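Local coordinates for tRNA nucleotidyl transferase-related protein (Thermotoga maritima, PDB 3H38) that belongs to the class II CCA-adding enzymes and probably transfers nucleotides from CTP and ATP to the 3' end of tRNA, at residues A[20-25]-A[73-78]; A[5-10]-A[46-51]; A[335-340]-A[397-402]. All coordinates share one frame; numbering follows the deposited sequence.

Contacts 1 and 2 belong to the nucleotidyltransferase head, where helices 8-14 and 17-32 follow each other in the chain and both contacts reach the same mixed sheet; their centres lie about 21 Å apart. Contact 3 is at the far end of the elongated chain, about 62 Å from contact 1 and 61 Å from contact 2 between centres, and joins helices alone. Contact 2 is the most buried of the three, with Val-7 and Leu-47 inside the protein; contacts 1 and 3 are surface contacts between partly exposed residues. Contacts 1 and 2 are aliphatic throughout, mostly leucine methyls, whereas contact 3 sets a leucine methyl and a carboxylate oxygen against one tyrosine ring.

Contact 1. Residues A[20-25]-A[73-78]; sequences LNLFRL and RFLPGK
Leu-22 and Leu-25, one turn apart on helix 17-32, face Leu-75 in the connection from helix 64-72 to strand 77-80, with the CA atoms of Leu-22 and Leu-75 9.3 Å apart. At that spacing the backbones stay well separated and the side chains alone bridge the gap. Leu-75 carries one side of the contact by itself. Its side chain sets out toward the helix, and CG lies anti to the carbonyl carbon (chi1 -56°), which carries the branch out to the helix, where one methyl goes to each leucine. CD1 of Leu-75 touches CD1 of Leu-22 at 3.7 Å, while CD2 of Leu-75 meets CD1 of Leu-25 at 4.0 Å. Leu-25 starts out toward its partner; Leu-22 does not, but its CG lies anti to the backbone N (chi1 -179°), which carries its CD1 across to Leu-75. In both pairs the side chains cross obliquely.

Leu-22 also packs on Ile-56 of strand 56-60, and its side chain is about 10 Å from that of Asp-55, a magnesium ligand. The ring of Phe-74 swings away from residues 20-25 and meets the rings of Phe-29, farther along helix 17-32, and Tyr-70. Lys-78, on the outermost strand of the sheet, pairs through its backbone with Phe-91 and makes a cation-pi contact with that ring.

Chemically the meeting of 20-25 with 73-78 is a small apolar one, burying 112 Å² in all and linking the helix to the turn that feeds the edge strand. Methyl contacts have no directional preference, so the fit depends on shape and on keeping these surfaces from water; since all three leucines remain partly exposed, that shielding is incomplete.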
# COMPACT_ATOMS: atom_id res chain seq x y z
N LEU A 20 10.26 11.50 -26.04
CA LEU A 20 10.95 12.79 -26.06
C LEU A 20 10.30 13.71 -27.07
O LEU A 20 10.09 14.89 -26.79
CB LEU A 20 12.43 12.63 -26.41
CG LEU A 20 13.42 13.10 -25.36
CD1 LEU A 20 14.66 13.70 -25.97
CD2 LEU A 20 12.74 14.11 -24.46
N ASN A 21 10.01 13.16 -28.25
CA ASN A 21 9.42 13.96 -29.31
C ASN A 21 8.04 14.49 -28.96
O ASN A 21 7.65 15.56 -29.41
CB ASN A 21 9.38 13.17 -30.62
CG ASN A 21 10.64 13.39 -31.45
OD1 ASN A 21 11.37 14.37 -31.26
ND2 ASN A 21 10.89 12.47 -32.38
N LEU A 22 7.34 13.71 -28.14
CA LEU A 22 6.05 14.07 -27.58
C LEU A 22 6.16 15.27 -26.62
O LEU A 22 5.43 16.24 -26.77
CB LEU A 22 5.50 12.87 -26.81
CG LEU A 22 4.13 13.03 -26.17
CD1 LEU A 22 3.11 13.50 -27.17
CD2 LEU A 22 3.67 11.71 -25.55
N PHE A 23 7.06 15.16 -25.64
CA PHE A 23 7.38 16.27 -24.74
C PHE A 23 7.62 17.52 -25.59
O PHE A 23 7.13 18.60 -25.26
CB PHE A 23 8.62 15.97 -23.88
CG PHE A 23 8.37 14.98 -22.74
CD1 PHE A 23 7.22 15.02 -21.97
CD2 PHE A 23 9.33 14.03 -22.41
CE1 PHE A 23 7.01 14.14 -20.93
CE2 PHE A 23 9.12 13.12 -21.37
CZ PHE A 23 7.96 13.18 -20.63
N ARG A 24 8.34 17.35 -26.69
CA ARG A 24 8.60 18.46 -27.62
C ARG A 24 7.30 19.03 -28.21
O ARG A 24 7.03 20.23 -28.10
CB ARG A 24 9.60 18.06 -28.71
CG ARG A 24 11.03 17.92 -28.18
CD ARG A 24 12.09 17.70 -29.29
NE ARG A 24 13.43 18.07 -28.84
CZ ARG A 24 14.40 17.20 -28.58
NH1 ARG A 24 14.17 15.90 -28.77
NH2 ARG A 24 15.59 17.61 -28.14
N LEU A 25 6.47 18.17 -28.76
CA LEU A 25 5.20 18.59 -29.29
C LEU A 25 4.39 19.34 -28.30
O LEU A 25 3.82 20.31 -28.63
CB LEU A 25 4.40 17.39 -29.67
CG LEU A 25 4.71 16.72 -30.97
CD1 LEU A 25 3.40 16.32 -31.57
CD2 LEU A 25 5.42 17.70 -31.82
N ARG A 73 -6.34 17.47 -30.97
CA ARG A 73 -6.48 17.46 -32.40
C ARG A 73 -5.23 17.25 -33.18
O ARG A 73 -5.23 17.37 -34.38
CB ARG A 73 -7.15 18.71 -32.90
CG ARG A 73 -6.72 19.97 -32.33
CD ARG A 73 -7.08 21.04 -33.28
NE ARG A 73 -7.65 22.18 -32.61
CZ ARG A 73 -7.40 23.43 -32.93
NH1 ARG A 73 -6.59 23.71 -33.91
NH2 ARG A 73 -7.97 24.41 -32.26
N PHE A 74 -4.16 16.92 -32.50
CA PHE A 74 -2.91 16.64 -33.19
C PHE A 74 -2.39 15.33 -32.65
O PHE A 74 -1.52 14.70 -33.25
CB PHE A 74 -1.91 17.78 -33.00
CG PHE A 74 -2.46 19.12 -33.40
CD1 PHE A 74 -3.18 19.88 -32.51
CD2 PHE A 74 -2.29 19.59 -34.69
CE1 PHE A 74 -3.71 21.11 -32.88
CE2 PHE A 74 -2.81 20.81 -35.07
CZ PHE A 74 -3.52 21.57 -34.16
N LEU A 75 -2.96 14.93 -31.52
CA LEU A 75 -2.66 13.66 -30.88
C LEU A 75 -3.94 12.88 -30.70
O LEU A 75 -4.58 12.97 -29.66
CB LEU A 75 -2.02 13.88 -29.52
CG LEU A 75 -0.77 14.74 -29.48
CD1 LEU A 75 -0.26 14.82 -28.06
CD2 LEU A 75 0.28 14.17 -30.41
N PRO A 76 -4.33 12.11 -31.73
CA PRO A 76 -5.60 11.37 -31.71
C PRO A 76 -5.71 10.45 -30.50
O PRO A 76 -4.97 9.47 -30.39
CB PRO A 76 -5.54 10.56 -33.01
CG PRO A 76 -4.60 11.33 -33.90
CD PRO A 76 -3.57 11.89 -32.97
N GLY A 77 -6.63 10.78 -29.61
CA GLY A 77 -6.86 9.98 -28.42
C GLY A 77 -8.17 10.33 -27.74
O GLY A 77 -8.93 11.17 -28.23
N LYS A 78 -8.42 9.71 -26.60
CA LYS A 78 -9.64 9.96 -25.87
C LYS A 78 -9.44 10.91 -24.73
O LYS A 78 -8.57 10.73 -23.90
CB LYS A 78 -10.24 8.66 -25.39
CG LYS A 78 -10.74 8.64 -24.00
CD LYS A 78 -10.93 7.22 -23.59
CE LYS A 78 -11.96 7.09 -22.50
NZ LYS A 78 -11.64 5.94 -21.65

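Contact 2. Residues A[5-10]-A[46-51]; sequences RDVSKL and DLLLGI
No flat side chain lies between Leu-10 and the pair Leu-47 and Leu-48. The Asp-6 carboxylate lies off to the side, within 5-10: Ser-8 N approaches its OD2 from above the plane, 43° out of it, at 3.1 Å. This is an Asx turn leading into helix 8-14, and Ser-8 OG adds a weak bond to the same oxygen. Leu-47 has CG anti to the backbone N (chi1 176°), which extends it toward Leu-10; the two meet tip to tip, CD1 of Leu-10 standing 3.6 Å from CG of Leu-47. Leu-48 crosses Leu-10 at about a right angle and brings its CD2 within 3.8 Å of that same Leu-10 CD1, while Val-7 CG1 makes a looser touch on Leu-48 CD2, at 4.4 Å. Replacing Leu-47 with an alanine would probably open a gap between Leu-10 and Ile-138 and leave Leu-10 CD1 resting mainly on Leu-48. Helix 42-49 ends in a Schellman motif at Gly-50, and Leu-47 O accepts from both Gly-50 N and Arg-14 NH1. Arg-45, which binds CTP and ATP, is on this helix. Val-7 and Leu-47 both lie against Ile-138 of strand 137-139, Val-7 also reaches Leu-148 of strand 147-149, and Leu-48 packs on Tyr-155 and Leu-158 of helix 154-159.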
# COMPACT_ATOMS: atom_id res chain seq x y z
N ARG A 5 19.03 24.83 -14.64
CA ARG A 5 20.09 23.95 -15.10
C ARG A 5 19.62 23.27 -16.40
O ARG A 5 18.45 22.92 -16.54
CB ARG A 5 20.36 22.93 -14.00
CG ARG A 5 21.39 21.89 -14.32
CD ARG A 5 21.52 20.89 -13.17
NE ARG A 5 21.52 21.54 -11.85
CZ ARG A 5 22.60 21.72 -11.09
NH1 ARG A 5 23.80 21.30 -11.50
NH2 ARG A 5 22.49 22.31 -9.91
N ASP A 6 20.51 23.13 -17.37
CA ASP A 6 20.11 22.57 -18.66
C ASP A 6 20.26 21.06 -18.57
O ASP A 6 21.40 20.56 -18.48
CB ASP A 6 21.03 23.12 -19.76
CG ASP A 6 20.61 22.68 -21.16
OD1 ASP A 6 21.30 23.09 -22.12
OD2 ASP A 6 19.62 21.95 -21.32
N VAL A 7 19.15 20.33 -18.56
CA VAL A 7 19.23 18.86 -18.47
C VAL A 7 18.84 18.18 -19.77
O VAL A 7 18.42 17.03 -19.79
CB VAL A 7 18.40 18.26 -17.30
CG1 VAL A 7 18.88 18.78 -15.95
CG2 VAL A 7 16.92 18.49 -17.49
N SER A 8 19.03 18.92 -20.87
CA SER A 8 18.71 18.46 -22.22
C SER A 8 19.43 17.21 -22.63
O SER A 8 18.81 16.31 -23.20
CB SER A 8 19.00 19.57 -23.25
OG SER A 8 17.88 20.43 -23.31
N LYS A 9 20.72 17.15 -22.39
CA LYS A 9 21.51 16.00 -22.72
C LYS A 9 21.03 14.80 -21.96
O LYS A 9 20.80 13.77 -22.55
CB LYS A 9 22.95 16.24 -22.40
CG LYS A 9 23.68 17.03 -23.41
CD LYS A 9 25.06 17.32 -22.93
CE LYS A 9 25.05 18.40 -21.88
NZ LYS A 9 26.10 19.44 -22.03
N LEU A 10 20.80 14.96 -20.68
CA LEU A 10 20.34 13.90 -19.83
C LEU A 10 19.01 13.34 -20.30
O LEU A 10 18.82 12.18 -20.26
CB LEU A 10 20.23 14.44 -18.42
CG LEU A 10 20.33 13.60 -17.16
CD1 LEU A 10 19.18 13.72 -16.27
CD2 LEU A 10 20.69 12.19 -17.39
N ASP A 46 12.94 10.78 -10.85
CA ASP A 46 13.35 9.51 -11.43
C ASP A 46 14.38 9.70 -12.53
O ASP A 46 15.40 9.01 -12.55
CB ASP A 46 12.12 8.72 -11.88
CG ASP A 46 11.23 8.29 -10.68
OD1 ASP A 46 11.74 8.22 -9.54
OD2 ASP A 46 10.01 8.03 -10.86
N LEU A 47 14.16 10.67 -13.42
CA LEU A 47 15.14 10.98 -14.46
C LEU A 47 16.52 11.21 -13.86
O LEU A 47 17.51 10.62 -14.30
CB LEU A 47 14.71 12.19 -15.32
CG LEU A 47 15.73 12.66 -16.39
CD1 LEU A 47 15.85 11.63 -17.49
CD2 LEU A 47 15.34 14.00 -16.98
N LEU A 48 16.58 12.07 -12.85
CA LEU A 48 17.87 12.46 -12.27
C LEU A 48 18.52 11.28 -11.51
O LEU A 48 19.74 11.15 -11.50
CB LEU A 48 17.70 13.68 -11.37
CG LEU A 48 17.28 15.00 -12.08
CD1 LEU A 48 16.95 16.08 -11.09
CD2 LEU A 48 18.38 15.51 -13.04
N LEU A 49 17.70 10.43 -10.88
CA LEU A 49 18.21 9.21 -10.23
C LEU A 49 18.53 8.12 -11.24
O LEU A 49 19.12 7.10 -10.90
CB LEU A 49 17.22 8.65 -9.20
CG LEU A 49 17.13 9.50 -7.93
CD1 LEU A 49 15.95 9.11 -7.06
CD2 LEU A 49 18.47 9.48 -7.15
N GLY A 50 18.16 8.35 -12.50
CA GLY A 50 18.33 7.35 -13.54
C GLY A 50 17.42 6.16 -13.30
O GLY A 50 17.84 5.01 -13.46
N ILE A 51 16.18 6.44 -12.92
CA ILE A 51 15.19 5.41 -12.65
C ILE A 51 14.06 5.47 -13.66
O ILE A 51 13.36 6.46 -13.74
CB ILE A 51 14.58 5.57 -11.24
CG1 ILE A 51 15.63 5.26 -10.18
CG2 ILE A 51 13.33 4.68 -11.07
CD1 ILE A 51 15.09 5.38 -8.74

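Contact 3. Residues A[335-340]-A[397-402]; sequences FVYPLV and VLEKIL
Tyr-337 joins the short helix 337-340 to Glu-399 and Leu-402 of helix 392-407, a helix-to-helix contact in the all-helical C-terminal half of the chain. The better-enclosed part is apolar and lies at the end of the ring. Here CD1 of Leu-402 sits 3.5 Å from Tyr-337 OH and 3.9 Å from its CZ, the two side chains crossing at about a right angle. With CG anti to the backbone N (chi1 -171°), the ring is held out from its own helix toward these partners, and Ile-370 of helix 357-371 also packs on it. Leu-402 touches Glu-376 as well, so this end of the contact has further protein around it. The looser side is that of Glu-399, a single close oxygen at the margin of the contact. Its extended chain brings only the carboxylate to the tyrosine, and with no hydrogen bond between the two the attachment is probably modest, short as the approach is. A negative oxygen near the plane of the ring would nevertheless be drawn to the slightly positive C-H rim. The carboxylate plane stands 85° from that of the ring, and Glu-399 OE2 lies 3.2 Å from Tyr-337 CE2.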
# COMPACT_ATOMS: atom_id res chain seq x y z
N PHE A 335 -6.19 -31.91 14.10
CA PHE A 335 -6.32 -31.11 15.32
C PHE A 335 -6.22 -29.60 15.15
O PHE A 335 -6.69 -28.84 16.01
CB PHE A 335 -5.30 -31.56 16.35
CG PHE A 335 -5.69 -32.81 17.05
CD1 PHE A 335 -5.46 -34.04 16.46
CD2 PHE A 335 -6.29 -32.75 18.29
CE1 PHE A 335 -5.81 -35.21 17.11
CE2 PHE A 335 -6.65 -33.91 18.94
CZ PHE A 335 -6.41 -35.15 18.35
N VAL A 336 -5.58 -29.17 14.06
CA VAL A 336 -5.48 -27.75 13.75
C VAL A 336 -6.51 -27.35 12.70
O VAL A 336 -6.56 -26.20 12.25
CB VAL A 336 -4.06 -27.37 13.26
CG1 VAL A 336 -2.98 -27.98 14.17
CG2 VAL A 336 -3.86 -27.81 11.82
N TYR A 337 -7.35 -28.31 12.31
CA TYR A 337 -8.39 -28.00 11.34
C TYR A 337 -9.26 -26.89 11.88
O TYR A 337 -9.41 -25.86 11.23
CB TYR A 337 -9.25 -29.22 11.03
CG TYR A 337 -10.20 -29.02 9.87
CD1 TYR A 337 -9.71 -28.81 8.59
CD2 TYR A 337 -11.58 -29.06 10.05
CE1 TYR A 337 -10.57 -28.63 7.51
CE2 TYR A 337 -12.46 -28.87 8.97
CZ TYR A 337 -11.94 -28.66 7.70
OH TYR A 337 -12.76 -28.48 6.61
N PRO A 338 -9.81 -27.08 13.08
CA PRO A 338 -10.85 -26.15 13.56
C PRO A 338 -10.34 -24.72 13.71
O PRO A 338 -11.14 -23.80 13.80
CB PRO A 338 -11.22 -26.72 14.94
CG PRO A 338 -10.59 -28.08 15.02
CD PRO A 338 -9.39 -28.02 14.14
N LEU A 339 -9.02 -24.54 13.73
CA LEU A 339 -8.44 -23.22 13.94
C LEU A 339 -8.37 -22.40 12.65
O LEU A 339 -8.48 -21.16 12.68
CB LEU A 339 -7.05 -23.32 14.58
CG LEU A 339 -6.98 -23.85 16.01
CD1 LEU A 339 -5.56 -23.74 16.55
CD2 LEU A 339 -7.94 -23.07 16.88
N VAL A 340 -8.20 -23.09 11.53
CA VAL A 340 -8.03 -22.43 10.24
C VAL A 340 -9.13 -22.79 9.24
O VAL A 340 -9.02 -22.45 8.06
CB VAL A 340 -6.72 -22.86 9.58
CG1 VAL A 340 -5.56 -22.72 10.58
CG2 VAL A 340 -6.85 -24.29 9.09
N VAL A 397 -20.51 -37.27 10.58
CA VAL A 397 -19.87 -38.34 9.82
C VAL A 397 -18.92 -37.83 8.75
O VAL A 397 -17.78 -38.26 8.68
CB VAL A 397 -20.90 -39.25 9.15
CG1 VAL A 397 -20.20 -40.26 8.25
CG2 VAL A 397 -21.74 -39.95 10.19
N LEU A 398 -19.39 -36.91 7.91
CA LEU A 398 -18.58 -36.39 6.80
C LEU A 398 -17.28 -35.77 7.29
O LEU A 398 -16.22 -35.94 6.68
CB LEU A 398 -19.36 -35.37 5.97
CG LEU A 398 -20.28 -35.87 4.86
CD1 LEU A 398 -19.94 -37.31 4.47
CD2 LEU A 398 -21.74 -35.76 5.27
N GLU A 399 -17.34 -35.05 8.40
CA GLU A 399 -16.15 -34.42 8.92
C GLU A 399 -15.21 -35.42 9.58
O GLU A 399 -14.00 -35.25 9.53
CB GLU A 399 -16.49 -33.28 9.88
CG GLU A 399 -15.33 -32.34 10.12
CD GLU A 399 -15.76 -31.00 10.66
OE1 GLU A 399 -16.58 -30.99 11.60
OE2 GLU A 399 -15.29 -29.96 10.13
N LYS A 400 -15.75 -36.45 10.20
CA LYS A 400 -14.91 -37.50 10.75
C LYS A 400 -14.17 -38.21 9.63
O LYS A 400 -13.03 -38.56 9.75
CB LYS A 400 -15.72 -38.48 11.57
CG LYS A 400 -15.99 -38.00 12.96
CD LYS A 400 -16.57 -36.61 12.99
CE LYS A 400 -17.27 -36.39 14.30
NZ LYS A 400 -17.92 -35.07 14.40
N ILE A 401 -14.84 -38.41 8.53
CA ILE A 401 -14.18 -39.02 7.39
C ILE A 401 -13.13 -38.08 6.77
O ILE A 401 -11.99 -38.48 6.56
CB ILE A 401 -15.18 -39.64 6.35
CG1 ILE A 401 -14.59 -39.68 4.95
CG2 ILE A 401 -16.50 -38.91 6.33
CD1 ILE A 401 -15.53 -40.33 3.94
N LEU A 402 -13.52 -36.83 6.53
CA LEU A 402 -12.57 -35.77 6.17
C LEU A 402 -11.34 -35.82 7.08
O LEU A 402 -10.19 -35.79 6.62
CB LEU A 402 -13.25 -34.40 6.35
CG LEU A 402 -13.12 -33.21 5.38
CD1 LEU A 402 -13.44 -31.89 6.09
CD2 LEU A 402 -11.76 -33.13 4.69